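Local coordinates for putative amino acid binding protein (Streptococcus mutans, PDB 4C0R), which binds glutathione outside the cell and probably delivers it to the membrane transporter TcyBC for import, at residues A[59-62]-A[63-66]; A[37-40]-A[41-44]. All blocks are in the same frame, centred on the assembly; numbering follows the deposited sequence.

Contact 1 (A[59-62]-A[63-66]); sequences DSDK and YQIG. With CD (cadmium ion), chain U.
K62 and Y63, neighbours in the chain, send their side chains off side by side in the same direction. CG of K62 sits over one face of the Y63 ring, 4.1 Å from its centroid and 20° off the normal, a CH-pi contact displaced toward the rim. With CG anti to its backbone N (chi1 175°) and every later torsion extended, K62 runs alongside the ring until CE comes 3.7 Å from the Y63 OH. Water 1 then bridges the two ends, 2.9 Å from K62 NZ, whose proton it accepts, and 2.9 Å from Y63 OH. That hydroxyl is also hydrogen-bonded to T49 OG1, which ties the far end of the ring into the domain. Farther along, Q64 bends at chi2 (65°), crosses D61 at about a right angle and brings NE2 to 2.9 Å from D61 O, while its OE1 accepts from the backbone N of T6. The carboxylate of D61 reaches a cadmium ion through OD1 at 2.7 Å, a long bond, and D199 OD2 is the second protein ligand. D61 itself has positive phi and closes helix 51-59 in a Schellman motif, the turn through which the chain passes from this helix into strand 65-71.

Contact 2 (A[37-40]-A[41-44]); sequences KASD and KYDV. With CD (cadmium ion), chain E; CD (cadmium ion), chain D.
An ST turn built on S39 leads the chain from helix 27-36 into strand 42-48, and the same loop carries parts of two cadmium sites. S39 OG accepts two backbone hydrogen bonds: a nearly straight one from Y42 N (3.0 Å, 167°) and a longer, more bent one from K41 N (3.2 Å, 150°). Its chi1 of -180° sets OG anti to the backbone N and beside the carbonyl carbon, facing the amides that follow, so a single oxygen gathers both N-H groups as the chain turns into the strand. S39 OG also lies 3.5 Å from Y42 CD2, meeting that ring obliquely. D40 also brings its carboxylate back toward the turn, although the angle at K41 N is too poor for a hydrogen bond.

The metals are held by a mixture of backbone, carboxylate and water. D40 gives its carbonyl O rather than its side chain, 2.3 Å from one cadmium ion, with waters 3 and 4 also bound to that metal. D43 OD1 binds the other cadmium ion at 2.2 Å. Water 2, a ligand of that second metal, lies 2.7 Å from S39 O and within donating distance of Y42 O, linking the two ends of the turn. D2 OD2 is a ligand at both sites, joining the N-terminal end of the chain to this surface turn. D43 pairs through its backbone with K3 and V5 of strand 3-9, while Y42 packs against F36 of helix 27-36 and D202 and L203 of helix 201-216.

In the fold
Contact 2 comes first along the chain and contact 1 follows; each is a helix-to-strand connection, 27-36 into 42-48 and 51-59 into 65-71. The two strands flank strand 3-9, both parallel to it, in one mixed sheet, as expected of the alternating helices and strands of a periplasmic-binding-protein-like domain. The centres of the two contacts lie about 17 Å apart and their nearest atoms about 5 Å, without touching. Helix 201-216 meets both contacts through L203. Both contacts hold cadmium ligands near the surface, while the glutathione disulfide lies about 13 Å from the side chain of Y63.

Contact 1 (A[59-62]-A[63-66])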
loop_
_atom_site.group_PDB
_atom_site.type_symbol
_atom_site.label_atom_id
_atom_site.label_comp_id
_atom_site.label_asym_id
_atom_site.label_seq_id
_atom_site.Cartn_x
_atom_site.Cartn_y
_atom_site.Cartn_z
ATOM N N ASP A 59 17.140 -5.984 -1.786
ATOM C CA ASP A 59 18.469 -5.949 -1.146
ATOM C C ASP A 59 19.498 -6.693 -1.989
ATOM O O ASP A 59 20.663 -6.298 -2.041
ATOM C CB ASP A 59 18.436 -6.685 0.187
ATOM C CG ASP A 59 17.641 -5.951 1.258
ATOM O OD1 ASP A 59 17.403 -4.737 1.111
ATOM O OD2 ASP A 59 17.273 -6.598 2.243
ATOM N N SER A 60 19.101 -7.798 -2.604
ATOM C CA SER A 60 20.059 -8.632 -3.344
ATOM C C SER A 60 20.133 -8.310 -4.840
ATOM O O SER A 60 20.867 -8.958 -5.608
ATOM C CB SER A 60 19.688 -10.078 -3.156
ATOM O OG SER A 60 18.459 -10.416 -3.797
ATOM N N ASP A 61 19.363 -7.315 -5.254
ATOM C CA ASP A 61 19.144 -7.021 -6.662
ATOM C C ASP A 61 18.570 -8.141 -7.535
ATOM O O ASP A 61 18.681 -8.081 -8.758
ATOM C CB ASP A 61 20.381 -6.397 -7.331
ATOM C CG ASP A 61 20.229 -4.889 -7.465
ATOM O OD1 ASP A 61 19.497 -4.395 -8.442
ATOM O OD2 ASP A 61 20.782 -4.241 -6.553
ATOM N N LYS A 62 17.887 -9.102 -6.913
ATOM C CA LYS A 62 17.007 -10.017 -7.594
ATOM C C LYS A 62 15.865 -9.200 -8.196
ATOM O O LYS A 62 15.413 -9.485 -9.272
ATOM C CB LYS A 62 16.411 -11.045 -6.635
ATOM C CG LYS A 62 15.381 -11.982 -7.249
ATOM C CD LYS A 62 14.908 -13.005 -6.204
ATOM C CE LYS A 62 14.001 -14.097 -6.782
ATOM N NZ LYS A 62 13.818 -15.204 -5.802
ATOM N N TYR A 63 15.381 -8.205 -7.453
ATOM C CA TYR A 63 14.327 -7.343 -7.971
ATOM C C TYR A 63 14.867 -5.928 -8.069
ATOM O O TYR A 63 15.752 -5.555 -7.308
ATOM C CB TYR A 63 13.087 -7.324 -7.015
ATOM C CG TYR A 63 12.474 -8.665 -6.741
ATOM C CD1 TYR A 63 12.246 -9.568 -7.757
ATOM C CD2 TYR A 63 12.133 -9.021 -5.448
ATOM C CE1 TYR A 63 11.700 -10.814 -7.502
ATOM C CE2 TYR A 63 11.567 -10.274 -5.199
ATOM C CZ TYR A 63 11.369 -11.143 -6.230
ATOM O OH TYR A 63 10.790 -12.391 -5.970
ATOM N N GLN A 64 14.333 -5.118 -8.992
ATOM C CA GLN A 64 14.740 -3.723 -9.170
ATOM C C GLN A 64 13.716 -2.702 -8.681
ATOM O O GLN A 64 14.098 -1.619 -8.286
ATOM C CB GLN A 64 15.082 -3.421 -10.627
ATOM C CG GLN A 64 16.340 -4.131 -11.119
ATOM C CD GLN A 64 16.215 -5.642 -11.164
ATOM O OE1 GLN A 64 15.325 -6.197 -11.823
ATOM N NE2 GLN A 64 17.105 -6.317 -10.458
ATOM N N ILE A 65 12.417 -3.062 -8.731
ATOM C CA ILE A 65 11.352 -2.145 -8.326
ATOM C C ILE A 65 10.441 -2.918 -7.399
ATOM O O ILE A 65 10.209 -4.118 -7.603
ATOM C CB ILE A 65 10.497 -1.645 -9.522
ATOM C CG1 ILE A 65 11.384 -1.156 -10.657
ATOM C CG2 ILE A 65 9.583 -0.554 -9.039
ATOM C CD1 ILE A 65 10.596 -0.700 -11.853
ATOM N N GLY A 66 9.911 -2.255 -6.382
ATOM C CA GLY A 66 8.881 -2.800 -5.519
ATOM C C GLY A 66 7.667 -1.890 -5.597
ATOM O O GLY A 66 7.797 -0.667 -5.634
HETATM CD CD CD U . 21.941 -4.155 -9.545
HETATM O O HOH W 1 12.045 -13.932 -3.891
#

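Contact 2 (A[37-40]-A[41-44])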
loop_
_atom_site.group_PDB
_atom_site.type_symbol
_atom_site.label_atom_id
_atom_site.label_comp_id
_atom_site.label_asym_id
_atom_site.label_seq_id
_atom_site.Cartn_x
_atom_site.Cartn_y
_atom_site.Cartn_z
ATOM N N LYS A 37 5.806 2.139 -20.998
ATOM C CA LYS A 37 5.413 2.160 -22.418
ATOM C C LYS A 37 6.382 2.974 -23.231
ATOM O O LYS A 37 6.617 2.665 -24.438
ATOM C CB LYS A 37 4.046 2.813 -22.605
ATOM C CG LYS A 37 2.888 1.945 -22.732
ATOM C CD LYS A 37 1.669 2.849 -23.148
ATOM N N ALA A 38 6.944 4.049 -22.665
ATOM C CA ALA A 38 7.736 4.985 -23.434
ATOM C C ALA A 38 9.223 4.693 -23.341
ATOM O O ALA A 38 10.007 5.601 -23.467
ATOM C CB ALA A 38 7.463 6.404 -22.977
ATOM N N SER A 39 9.610 3.441 -23.162
ATOM C CA SER A 39 11.015 3.101 -23.022
ATOM C C SER A 39 11.417 2.109 -24.072
ATOM O O SER A 39 10.717 1.156 -24.245
ATOM C CB SER A 39 11.216 2.431 -21.653
ATOM O OG SER A 39 12.566 2.082 -21.453
ATOM N N ASP A 40 12.545 2.343 -24.747
ATOM C CA ASP A 40 13.212 1.354 -25.599
ATOM C C ASP A 40 14.256 0.541 -24.848
ATOM O O ASP A 40 14.824 -0.345 -25.421
ATOM C CB ASP A 40 14.040 2.033 -26.729
ATOM C CG ASP A 40 15.165 2.938 -26.186
ATOM O OD1 ASP A 40 15.177 3.345 -24.984
ATOM O OD2 ASP A 40 16.034 3.490 -26.916
ATOM N N LYS A 41 14.536 0.886 -23.607
ATOM C CA LYS A 41 15.681 0.364 -22.865
ATOM C C LYS A 41 15.265 -0.727 -21.919
ATOM O O LYS A 41 15.949 -1.765 -21.830
ATOM C CB LYS A 41 16.295 1.473 -22.053
ATOM C CG LYS A 41 17.441 1.036 -21.189
ATOM C CD LYS A 41 18.097 2.237 -20.611
ATOM C CE LYS A 41 19.267 1.850 -19.800
ATOM N NZ LYS A 41 20.472 1.795 -20.693
ATOM N N TYR A 42 14.136 -0.519 -21.236
ATOM C CA TYR A 42 13.732 -1.459 -20.194
ATOM C C TYR A 42 12.539 -2.326 -20.625
ATOM O O TYR A 42 11.520 -1.823 -21.127
ATOM C CB TYR A 42 13.319 -0.693 -18.961
ATOM C CG TYR A 42 14.349 0.252 -18.390
ATOM C CD1 TYR A 42 15.529 -0.232 -17.832
ATOM C CD2 TYR A 42 14.128 1.629 -18.369
ATOM C CE1 TYR A 42 16.433 0.603 -17.288
ATOM C CE2 TYR A 42 15.069 2.483 -17.844
ATOM C CZ TYR A 42 16.196 1.957 -17.282
ATOM O OH TYR A 42 17.146 2.769 -16.732
ATOM N N ASP A 43 12.651 -3.630 -20.406
ATOM C CA ASP A 43 11.528 -4.552 -20.539
ATOM C C ASP A 43 11.212 -5.045 -19.131
ATOM O O ASP A 43 12.061 -5.691 -18.492
ATOM C CB ASP A 43 11.883 -5.754 -21.409
ATOM C CG ASP A 43 11.898 -5.435 -22.893
ATOM O OD1 ASP A 43 11.343 -4.371 -23.273
ATOM O OD2 ASP A 43 12.467 -6.267 -23.675
ATOM N N VAL A 44 9.989 -4.762 -18.665
ATOM C CA VAL A 44 9.625 -5.045 -17.283
ATOM C C VAL A 44 8.905 -6.385 -17.201
ATOM O O VAL A 44 8.079 -6.739 -18.060
ATOM C CB VAL A 44 8.699 -3.936 -16.757
ATOM C CG1 VAL A 44 8.409 -4.114 -15.257
ATOM C CG2 VAL A 44 9.328 -2.586 -16.994
HETATM CD CD CD E . 14.411 -1.953 -27.033
HETATM CD CD CD D . 11.432 -3.273 -25.227
HETATM O O HOH W 2 11.207 -1.447 -23.804
HETATM O O HOH W 3 13.848 -3.977 -28.244
HETATM O O HOH W 4 15.847 -0.869 -28.632
#